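Local atomic coordinates of hypothetical protein PH0823 (Pyrococcus horikoshii, PDB entry 2DUM), a protein that is of unknown function but belongs to the universal stress protein A family, whose members are generally linked to cellular responses to stress. Residues 4-9 against 117-122; 31-36 against 89-94; 41-46 against 103-108; 78-83 against 96-101. All blocks are in the same frame, centred on the assembly; numbering follows the deposited sequence.

Contact 1: residues 4-9 against 117-122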
# COMPACT_ATOMS: atom_id res chain seq x y z
N MET A 4 -10.82 -4.94 5.77
CA MET A 4 -9.36 -4.37 5.55
C MET A 4 -8.94 -3.19 6.39
O MET A 4 -7.77 -3.05 6.63
CB MET A 4 -8.91 -3.88 4.13
CG MET A 4 -8.62 -4.97 3.21
SD MET A 4 -6.95 -5.29 2.59
CE MET A 4 -5.80 -4.39 3.64
N PHE A 5 -9.85 -2.30 6.74
CA PHE A 5 -9.61 -1.27 7.74
C PHE A 5 -10.10 -1.76 9.12
O PHE A 5 -10.32 -0.97 10.04
CB PHE A 5 -10.17 0.14 7.29
CG PHE A 5 -9.54 0.61 5.96
CD1 PHE A 5 -8.41 1.46 5.95
CD2 PHE A 5 -9.99 0.09 4.70
CE1 PHE A 5 -7.78 1.84 4.78
CE2 PHE A 5 -9.31 0.47 3.45
CZ PHE A 5 -8.21 1.35 3.53
N ARG A 6 -10.21 -3.08 9.27
CA ARG A 6 -10.73 -3.59 10.52
C ARG A 6 -9.79 -3.35 11.69
O ARG A 6 -10.29 -3.10 12.81
CB ARG A 6 -11.12 -5.05 10.45
CG ARG A 6 -9.99 -5.85 10.38
CD ARG A 6 -10.32 -7.27 10.72
NE ARG A 6 -10.98 -8.03 9.62
CZ ARG A 6 -11.24 -7.69 8.32
NH1 ARG A 6 -10.89 -6.47 7.69
NH2 ARG A 6 -11.90 -8.68 7.63
N LYS A 7 -8.47 -3.40 11.45
CA LYS A 7 -7.52 -3.20 12.49
C LYS A 7 -6.19 -2.68 11.91
O LYS A 7 -5.16 -3.30 11.88
CB LYS A 7 -7.34 -4.48 13.26
CG LYS A 7 -6.39 -4.31 14.51
CD LYS A 7 -5.85 -5.67 14.94
CE LYS A 7 -6.83 -6.43 15.82
NZ LYS A 7 -6.25 -6.30 17.22
N VAL A 8 -6.19 -1.50 11.38
CA VAL A 8 -4.98 -1.16 10.70
C VAL A 8 -3.92 -0.81 11.71
O VAL A 8 -4.27 -0.40 12.84
CB VAL A 8 -5.26 -0.01 9.74
CG1 VAL A 8 -6.59 -0.27 9.09
CG2 VAL A 8 -5.19 1.38 10.48
N LEU A 9 -2.65 -0.94 11.32
CA LEU A 9 -1.55 -0.55 12.23
C LEU A 9 -0.89 0.54 11.53
O LEU A 9 -0.86 0.58 10.27
CB LEU A 9 -0.53 -1.68 12.34
CG LEU A 9 0.80 -1.82 13.10
CD1 LEU A 9 1.73 -0.84 12.68
CD2 LEU A 9 0.64 -1.67 14.58
N ASN A 117 -2.40 -9.87 14.66
CA ASN A 117 -3.14 -10.22 13.51
C ASN A 117 -3.95 -9.01 13.01
O ASN A 117 -5.19 -8.92 13.16
CB ASN A 117 -3.98 -11.42 13.78
CG ASN A 117 -4.48 -12.01 12.50
OD1 ASN A 117 -5.60 -12.55 12.43
ND2 ASN A 117 -3.69 -11.85 11.43
N VAL A 118 -3.22 -8.04 12.46
CA VAL A 118 -3.79 -6.80 11.94
C VAL A 118 -4.22 -7.00 10.49
O VAL A 118 -3.67 -7.88 9.82
CB VAL A 118 -2.79 -5.61 12.03
CG1 VAL A 118 -2.15 -5.58 13.29
CG2 VAL A 118 -1.74 -5.61 10.90
N SER A 119 -5.16 -6.16 10.02
CA SER A 119 -5.74 -6.29 8.68
C SER A 119 -4.84 -5.71 7.65
O SER A 119 -4.78 -6.26 6.58
CB SER A 119 -7.10 -5.60 8.58
OG SER A 119 -6.97 -4.30 9.08
N LEU A 120 -4.16 -4.63 8.00
CA LEU A 120 -3.42 -3.80 7.12
C LEU A 120 -2.30 -3.19 7.90
O LEU A 120 -2.43 -2.99 9.11
CB LEU A 120 -4.27 -2.63 6.68
CG LEU A 120 -3.64 -1.73 5.62
CD1 LEU A 120 -3.00 -2.48 4.48
CD2 LEU A 120 -4.66 -0.90 4.95
N ILE A 121 -1.20 -2.86 7.22
CA ILE A 121 -0.31 -1.83 7.79
C ILE A 121 -0.31 -0.59 6.93
O ILE A 121 -0.34 -0.71 5.70
CB ILE A 121 1.09 -2.29 8.37
CG1 ILE A 121 2.14 -1.40 7.79
CG2 ILE A 121 1.52 -3.67 8.06
CD1 ILE A 121 3.08 -0.83 8.78
N ILE A 122 -0.34 0.59 7.56
CA ILE A 122 -0.34 1.85 6.83
C ILE A 122 0.87 2.54 7.25
O ILE A 122 1.12 2.60 8.44
CB ILE A 122 -1.44 2.77 7.32
CG1 ILE A 122 -2.78 2.30 6.78
CG2 ILE A 122 -1.23 4.18 6.83
CD1 ILE A 122 -3.92 2.67 7.70
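The Phe5 ring runs past the branch of Leu120, its CE1 4.2 Å from Leu120 CD2, and the Phe5 ring of the second subunit packs with it edge-to-face. The Arg6 guanidinium is the other flat group; its NH1 lies 4.0 Å from Ser119 CB, and the aliphatic CG comes closer to the same carbon. The Ser119 hydroxyl makes two of the hydrogen bonds. With OG in the crowded position between its own N and carbonyl carbon (chi1 51°), it donates to Met4 O, the OG to O distance being 2.9 Å, and approaches from above that carbonyl plane. The same OG accepts the N-H of Lys7, also at 2.9 Å from N to OG, so one side chain ties together two backbone groups three residues apart. An alanine here would remove both bonds and would probably loosen residues 4-7 against residues 117-120. Met4, bent at chi2 and chi3, crosses the Leu120 side chain at about a right angle, CE 3.5 Å from Leu120 CD1. Beyond this the backbone takes over in parallel fashion: Leu9 N bonds Leu120 O at 3.0 Å, and Leu9 O receives Ile122 N at 2.8 Å, nearly along the C=O axis. Strands 7-11 and 120-124 thus lie side by side inside the sheet, flanked by 35-43 and 151-154; helix 105-115 covers the Leu9 and Ile121 face through Val112 and Ile109, while Ile122 packs on Phe91.

Contact 2: residues 31-36 against 89-94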
# COMPACT_ATOMS: atom_id res chain seq x y z
N MET A 31 -13.70 6.11 4.69
CA MET A 31 -14.34 4.85 5.16
C MET A 31 -13.97 4.75 6.64
O MET A 31 -13.15 5.58 7.17
CB MET A 31 -13.86 3.59 4.39
CG MET A 31 -13.90 3.68 2.86
SD MET A 31 -13.67 2.12 2.13
CE MET A 31 -12.24 1.58 2.96
N GLU A 32 -14.56 3.80 7.34
CA GLU A 32 -14.33 3.88 8.72
C GLU A 32 -13.53 2.67 9.21
O GLU A 32 -13.90 1.50 9.03
CB GLU A 32 -15.64 4.14 9.41
CG GLU A 32 -16.29 2.91 9.95
CD GLU A 32 -17.04 3.20 11.28
OE1 GLU A 32 -18.19 2.65 11.42
OE2 GLU A 32 -16.48 3.97 12.16
N VAL A 33 -12.36 2.98 9.71
CA VAL A 33 -11.45 2.04 10.35
C VAL A 33 -12.10 1.36 11.63
O VAL A 33 -12.89 2.02 12.32
CB VAL A 33 -10.21 2.87 10.73
CG1 VAL A 33 -9.10 2.02 11.13
CG2 VAL A 33 -9.83 3.82 9.56
N GLY A 34 -11.84 0.06 11.91
CA GLY A 34 -12.36 -0.66 13.09
C GLY A 34 -11.52 -0.15 14.25
O GLY A 34 -11.93 0.76 14.96
N GLU A 35 -10.30 -0.68 14.41
CA GLU A 35 -9.30 -0.22 15.40
C GLU A 35 -8.01 0.20 14.74
O GLU A 35 -7.53 -0.42 13.83
CB GLU A 35 -9.05 -1.40 16.33
CG GLU A 35 -8.00 -1.33 17.52
CD GLU A 35 -7.93 -2.78 18.25
OE1 GLU A 35 -6.96 -3.11 19.00
OE2 GLU A 35 -8.86 -3.65 18.03
N VAL A 36 -7.38 1.24 15.21
CA VAL A 36 -5.99 1.49 14.78
C VAL A 36 -4.90 1.34 15.92
O VAL A 36 -5.04 1.87 17.01
CB VAL A 36 -5.85 2.86 14.03
CG1 VAL A 36 -6.89 3.71 14.47
CG2 VAL A 36 -4.47 3.54 14.22
N ARG A 89 -9.45 9.98 15.40
CA ARG A 89 -10.35 10.93 14.77
C ARG A 89 -10.10 11.14 13.30
O ARG A 89 -11.01 11.53 12.57
CB ARG A 89 -10.26 12.28 15.48
CG ARG A 89 -11.50 13.14 15.37
CD ARG A 89 -11.39 14.47 16.07
NE ARG A 89 -12.37 15.28 15.38
CZ ARG A 89 -12.09 16.14 14.40
NH1 ARG A 89 -10.82 16.33 14.05
NH2 ARG A 89 -13.07 16.81 13.76
N ALA A 90 -8.86 10.92 12.85
CA ALA A 90 -8.60 10.99 11.38
C ALA A 90 -8.95 9.70 10.61
O ALA A 90 -9.69 9.68 9.61
CB ALA A 90 -7.15 11.37 11.14
N PHE A 91 -8.41 8.61 11.08
CA PHE A 91 -8.86 7.35 10.54
C PHE A 91 -10.31 7.11 10.58
O PHE A 91 -10.75 6.16 9.95
CB PHE A 91 -8.09 6.28 11.23
CG PHE A 91 -6.69 6.42 10.92
CD1 PHE A 91 -6.06 7.64 11.19
CD2 PHE A 91 -6.02 5.44 10.20
CE1 PHE A 91 -4.76 7.82 10.80
CE2 PHE A 91 -4.75 5.61 9.83
CZ PHE A 91 -4.11 6.79 10.13
N ARG A 92 -11.04 7.98 11.31
CA ARG A 92 -12.44 7.82 11.49
C ARG A 92 -12.63 6.46 12.03
O ARG A 92 -13.44 5.72 11.63
CB ARG A 92 -13.20 7.96 10.17
CG ARG A 92 -12.80 9.20 9.57
CD ARG A 92 -12.69 9.15 8.12
NE ARG A 92 -13.76 10.02 7.63
CZ ARG A 92 -13.63 11.34 7.40
NH1 ARG A 92 -14.69 12.03 6.96
NH2 ARG A 92 -12.46 11.97 7.57
N ALA A 93 -11.87 6.20 13.05
CA ALA A 93 -11.71 4.92 13.66
C ALA A 93 -12.85 4.67 14.68
O ALA A 93 -13.16 5.58 15.45
CB ALA A 93 -10.33 4.99 14.38
N LYS A 94 -13.48 3.51 14.77
CA LYS A 94 -14.19 3.26 16.00
C LYS A 94 -13.25 3.14 17.26
O LYS A 94 -13.74 3.49 18.32
CB LYS A 94 -15.05 2.03 15.94
CG LYS A 94 -15.43 1.59 14.57
CD LYS A 94 -16.93 1.34 14.49
CE LYS A 94 -17.26 -0.06 14.96
NZ LYS A 94 -16.18 -1.17 14.77
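Phe91, near the C-terminal end of helix 69-90, opens the contact. Its CG is anti to the carbonyl carbon (chi1 -64°), and its CB rests 3.4 Å from Val33 CG2, the methyl that sits at the edge of the Phe91 ring, near its plane. Phe25 stacks on that ring and Phe10 meets it edge-to-face, so Val33 joins an aromatic cluster. Arg92 is where the chain departs from helical angles, its phi being positive (54°). Its carbonyl turns to the other segment, with Arg92 O 3.5 Å from Glu32 CB, and its aliphatic part lies alongside the 31-32 peptide, CD 3.7 Å from Met31 O. The guanidinium goes elsewhere, to a salt bridge with Glu26. Ala93 follows with its CB 3.7 Å from Val36 CG1, the alanine methyl against one methyl of the branched valine. Lys94 supplies the sole hydrogen bond between the segments: its N-H points at Val33 O, 2.9 Å from N to O, coming from above the carbonyl plane. The bent Lys94 chain crosses Glu32 at about a right angle, CD 3.5 Å from Glu32 OE2, but the charges stay apart, with Lys94 NZ 5.5 Å from Glu32 OE1. This turn carries the chain from helix 69-90 into strand 95-103, which pairs with strand 35-43 through Asn95 and Arg97, while Val33 also touches helix 16-28 and, like Val36, strand 7-11 at Val8.

Contact 3: residues 41-46 against 103-108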
# COMPACT_ATOMS: atom_id res chain seq x y z
N VAL A 41 8.30 2.91 17.64
CA VAL A 41 9.33 2.02 18.04
C VAL A 41 10.44 2.90 18.29
O VAL A 41 11.02 3.38 17.36
CB VAL A 41 9.81 1.15 16.93
CG1 VAL A 41 10.69 0.07 17.51
CG2 VAL A 41 8.68 0.59 16.27
N ILE A 42 10.79 3.10 19.53
CA ILE A 42 11.96 3.94 19.74
C ILE A 42 13.23 3.12 19.46
O ILE A 42 13.42 2.01 20.03
CB ILE A 42 11.84 4.88 21.06
CG1 ILE A 42 12.84 6.09 21.01
CG2 ILE A 42 11.58 4.03 22.40
CD1 ILE A 42 12.31 7.51 20.36
N ASP A 43 14.01 3.64 18.50
CA ASP A 43 15.02 2.88 17.75
C ASP A 43 16.22 2.50 18.58
O ASP A 43 16.92 3.37 19.10
CB ASP A 43 15.47 3.68 16.52
CG ASP A 43 16.62 2.97 15.69
OD1 ASP A 43 16.79 1.70 15.66
OD2 ASP A 43 17.37 3.70 15.02
N GLU A 44 16.48 1.21 18.69
CA GLU A 44 17.65 0.69 19.42
C GLU A 44 18.96 1.33 18.93
O GLU A 44 19.80 1.81 19.72
CB GLU A 44 17.72 -0.85 19.26
CG GLU A 44 17.94 -1.64 20.60
CD GLU A 44 16.63 -1.99 21.39
OE1 GLU A 44 16.48 -1.62 22.60
OE2 GLU A 44 15.75 -2.66 20.80
N GLY A 45 19.13 1.33 17.61
CA GLY A 45 20.25 2.01 16.97
C GLY A 45 20.51 3.40 17.51
O GLY A 45 21.54 3.64 18.17
N THR A 46 19.57 4.32 17.25
CA THR A 46 19.79 5.79 17.31
C THR A 46 20.29 6.29 18.68
O THR A 46 21.18 7.15 18.76
CB THR A 46 18.57 6.67 16.71
OG1 THR A 46 17.34 5.93 16.76
CG2 THR A 46 18.80 7.13 15.23
N GLY A 103 13.63 -0.94 19.68
CA GLY A 103 14.24 -1.87 18.71
C GLY A 103 14.58 -1.31 17.37
O GLY A 103 14.85 -0.09 17.25
N ILE A 104 14.60 -2.16 16.35
CA ILE A 104 14.86 -1.61 15.00
C ILE A 104 13.52 -1.36 14.38
O ILE A 104 12.69 -2.28 14.25
CB ILE A 104 15.84 -2.48 14.06
CG1 ILE A 104 15.41 -3.98 14.03
CG2 ILE A 104 17.31 -2.23 14.44
CD1 ILE A 104 14.63 -4.50 15.34
N PRO A 105 13.30 -0.10 14.03
CA PRO A 105 12.01 0.23 13.53
C PRO A 105 11.34 -0.89 12.67
O PRO A 105 10.40 -1.54 13.16
CB PRO A 105 12.26 1.58 12.85
CG PRO A 105 13.25 2.24 13.77
CD PRO A 105 14.19 1.07 14.09
N TRP A 106 11.83 -1.18 11.46
CA TRP A 106 11.09 -2.12 10.59
C TRP A 106 10.83 -3.47 11.23
O TRP A 106 9.95 -4.22 10.81
CB TRP A 106 11.81 -2.41 9.25
CG TRP A 106 12.74 -3.54 9.42
CD1 TRP A 106 12.46 -4.90 9.45
CD2 TRP A 106 14.10 -3.40 9.67
NE1 TRP A 106 13.61 -5.61 9.69
CE2 TRP A 106 14.63 -4.71 9.83
CE3 TRP A 106 14.94 -2.29 9.79
CZ2 TRP A 106 15.97 -4.93 10.12
CZ3 TRP A 106 16.28 -2.50 10.05
CH2 TRP A 106 16.79 -3.82 10.22
N ASP A 107 11.64 -3.82 12.21
CA ASP A 107 11.58 -5.17 12.69
C ASP A 107 10.50 -5.20 13.77
O ASP A 107 9.75 -6.17 13.96
CB ASP A 107 12.95 -5.64 13.17
CG ASP A 107 12.95 -7.14 13.57
OD1 ASP A 107 13.37 -7.46 14.72
OD2 ASP A 107 12.51 -8.02 12.77
N GLU A 108 10.40 -4.10 14.47
CA GLU A 108 9.34 -4.06 15.43
C GLU A 108 7.98 -3.94 14.72
O GLU A 108 7.08 -4.74 14.99
CB GLU A 108 9.59 -2.95 16.42
CG GLU A 108 10.85 -3.20 17.25
CD GLU A 108 11.01 -4.67 17.72
OE1 GLU A 108 12.19 -5.16 17.79
OE2 GLU A 108 9.95 -5.31 18.02
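Asp43 holds CG anti to its backbone N (chi1 177°), which sets the carboxylate beside Pro105, with OD1 3.1 Å from Pro105 CD, and turns OD2 to its own loop. There Thr46 OG1 donates to Asp43 OD2 at 2.8 Å, coming from above the carboxylate plane; Thr46 N adds a weak bond to OD2 and Gly45 N another to OD1. An alanine here would remove both carboxylate oxygens and would probably leave the 44-46 loop less firmly fixed. Val41 likewise carries CG1 anti to its N, bringing that methyl against the CB and CG of Glu108. The carboxylate of Glu108 heads away, to salt bridges with Arg101 and Lys111. Between the backbones, Gly103 N bonds Ile42 O at 3.0 Å and Gly103 O accepts the N-H of Glu44, the last parallel pairing of the two strands. Gly103 has phi 146°, and a CB on it would run into the preceding carbonyl oxygen and Glu108 OE1. Ile104 then takes the N-cap position, its O accepting from Asp107 N and Glu108 N. Two adjacent parallel strands ending together, one turning straight into a helix, lie at the C-terminal ends of the strands in the alpha/beta sheet of the HUP-type fold.

Contact 4: residues 78-83 against 96-101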
# COMPACT_ATOMS: atom_id res chain seq x y z
N ARG A 78 3.98 10.39 26.04
CA ARG A 78 3.67 11.82 26.10
C ARG A 78 2.88 12.13 24.84
O ARG A 78 1.64 12.16 24.83
CB ARG A 78 4.99 12.68 26.15
CG ARG A 78 5.17 13.91 27.18
CD ARG A 78 3.90 14.67 27.46
NE ARG A 78 3.01 13.88 28.35
CZ ARG A 78 1.65 13.79 28.31
NH1 ARG A 78 0.92 14.44 27.38
NH2 ARG A 78 1.01 13.01 29.21
N LYS A 79 3.63 12.31 23.75
CA LYS A 79 3.05 12.75 22.48
C LYS A 79 2.17 11.68 21.85
O LYS A 79 1.37 11.97 20.97
CB LYS A 79 4.15 13.20 21.48
CG LYS A 79 5.57 12.84 21.80
CD LYS A 79 6.45 13.52 20.74
CE LYS A 79 7.94 13.41 21.08
NZ LYS A 79 8.15 13.54 22.58
N LEU A 80 2.32 10.46 22.34
CA LEU A 80 1.81 9.30 21.68
C LEU A 80 0.50 9.20 22.24
O LEU A 80 -0.46 9.21 21.55
CB LEU A 80 2.60 8.07 22.11
CG LEU A 80 2.66 6.85 21.21
CD1 LEU A 80 1.78 5.78 21.74
CD2 LEU A 80 2.28 7.22 19.79
N GLN A 81 0.47 9.16 23.55
CA GLN A 81 -0.80 8.87 24.15
C GLN A 81 -1.68 10.12 24.08
O GLN A 81 -2.88 10.09 24.32
CB GLN A 81 -0.70 8.18 25.52
CG GLN A 81 -1.97 7.27 25.84
CD GLN A 81 -3.35 8.09 26.13
OE1 GLN A 81 -3.50 8.75 27.20
NE2 GLN A 81 -4.32 8.02 25.15
N GLU A 82 -1.14 11.22 23.64
CA GLU A 82 -2.09 12.23 23.37
C GLU A 82 -2.47 12.34 21.86
O GLU A 82 -3.56 12.75 21.55
CB GLU A 82 -1.69 13.53 24.08
CG GLU A 82 -0.40 14.20 23.49
CD GLU A 82 -0.72 15.13 22.27
OE1 GLU A 82 -0.59 16.40 22.41
OE2 GLU A 82 -1.13 14.59 21.20
N LYS A 83 -1.59 11.93 20.94
CA LYS A 83 -1.84 11.86 19.48
C LYS A 83 -2.69 10.63 19.21
O LYS A 83 -3.08 10.36 18.10
CB LYS A 83 -0.49 11.73 18.74
CG LYS A 83 -0.49 11.53 17.24
CD LYS A 83 0.92 11.14 16.69
CE LYS A 83 0.99 10.79 15.07
NZ LYS A 83 2.31 10.92 14.15
N VAL A 96 -8.97 3.05 19.24
CA VAL A 96 -7.57 3.35 19.08
C VAL A 96 -6.82 2.56 20.18
O VAL A 96 -7.43 1.99 21.13
CB VAL A 96 -7.38 4.86 19.26
CG1 VAL A 96 -6.82 5.16 20.60
CG2 VAL A 96 -6.48 5.46 18.21
N ARG A 97 -5.51 2.45 20.05
CA ARG A 97 -4.67 2.13 21.18
C ARG A 97 -3.27 2.55 20.89
O ARG A 97 -3.00 3.14 19.86
CB ARG A 97 -4.66 0.67 21.50
CG ARG A 97 -4.60 -0.24 20.38
CD ARG A 97 -4.95 -1.54 21.04
NE ARG A 97 -3.77 -2.23 21.48
CZ ARG A 97 -3.43 -3.47 21.09
NH1 ARG A 97 -2.26 -3.94 21.55
NH2 ARG A 97 -4.23 -4.24 20.26
N THR A 98 -2.38 2.22 21.82
CA THR A 98 -0.98 2.59 21.72
C THR A 98 -0.15 1.32 21.95
O THR A 98 -0.59 0.41 22.65
CB THR A 98 -0.66 3.70 22.71
OG1 THR A 98 -1.09 3.27 24.01
CG2 THR A 98 -1.35 5.04 22.30
N ILE A 99 0.99 1.23 21.26
CA ILE A 99 2.05 0.37 21.66
C ILE A 99 3.36 1.11 21.41
O ILE A 99 3.49 1.91 20.47
CB ILE A 99 2.10 -0.86 20.84
CG1 ILE A 99 0.76 -1.59 20.77
CG2 ILE A 99 3.05 -1.79 21.44
CD1 ILE A 99 0.89 -2.81 19.89
N ILE A 100 4.32 0.83 22.28
CA ILE A 100 5.65 1.44 22.35
C ILE A 100 6.50 0.21 22.48
O ILE A 100 6.30 -0.58 23.45
CB ILE A 100 5.87 2.19 23.69
CG1 ILE A 100 5.54 3.69 23.62
CG2 ILE A 100 7.29 2.26 24.01
CD1 ILE A 100 4.01 4.15 23.26
N ARG A 101 7.44 0.04 21.53
CA ARG A 101 8.42 -1.02 21.64
C ARG A 101 9.75 -0.38 21.46
O ARG A 101 9.81 0.70 20.91
CB ARG A 101 8.17 -2.07 20.57
CG ARG A 101 6.69 -2.51 20.36
CD ARG A 101 6.10 -3.32 21.48
NE ARG A 101 5.83 -4.70 21.07
CZ ARG A 101 6.52 -5.42 20.15
NH1 ARG A 101 6.13 -6.69 19.90
NH2 ARG A 101 7.58 -4.91 19.47
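Helix 69-90 and strand 95-103 are the second half of a beta-alpha-beta crossover that starts from strand 35-43, and here the helix lies along one face of the sheet's outermost strand, running the opposite way. The short axes are nearly antiparallel, at 163°, and approach to 8.5 Å; no hydrogen bond joins them, so side-chain shape carries the contact. Leu80 is the helix residue that reaches in. Its CG is anti to the backbone N (chi1 -156°), which sends the branch toward the strand and slides CD1 past Thr98 and Ile100, each pair lying in opposite directions. Thr98 answers with its methyl: OG1 takes the crowded position between N and the carbonyl carbon (chi1 53°), so CG2 stands anti to the carbonyl carbon and comes within 3.3 Å of Leu80 CD1. In Ile100, CG1 is anti to the carbonyl carbon, and a bend at the next bond brings CD1 to the leucine, 3.6 Å from Leu80 CG. The same leucine also packs on Leu38 of the neighbouring strand 35-43 and on Thr12 and Phe14 of a loop. Ile99 points away from the helix to meet Val112 of helix 105-115 on the other face of the sheet. Gln81 marks the exposed border: its CG is anti to N, its chain folds at the next bond, and the touch is one of carbons, Gln81 CG 4.2 Å from Thr98 CG2.

From the N terminus, strand 7-11 opens the longest loop, which contact 1 closes by pairing it with strand 120-124; the other three contacts are nested inside. Segment 31-36 leads into strand 35-43 and is met by 89-94 in contact 2. The far end of that strand, 41-46, waits for 103-108 in contact 3, so contacts 2 and 3 cross, on opposite sides of the chain's centre. Contact 4 sits within the loop of contact 3 and crosses contact 2, laying helix 69-90 on strand 95-103. Direct joints connect neighbours: Phe5 O with Gly34 N and Glu35 with Arg97, both linking adjacent strands or their lead-ins, and Arg101 with Glu108, joining strand 95-103 to helix 105-115.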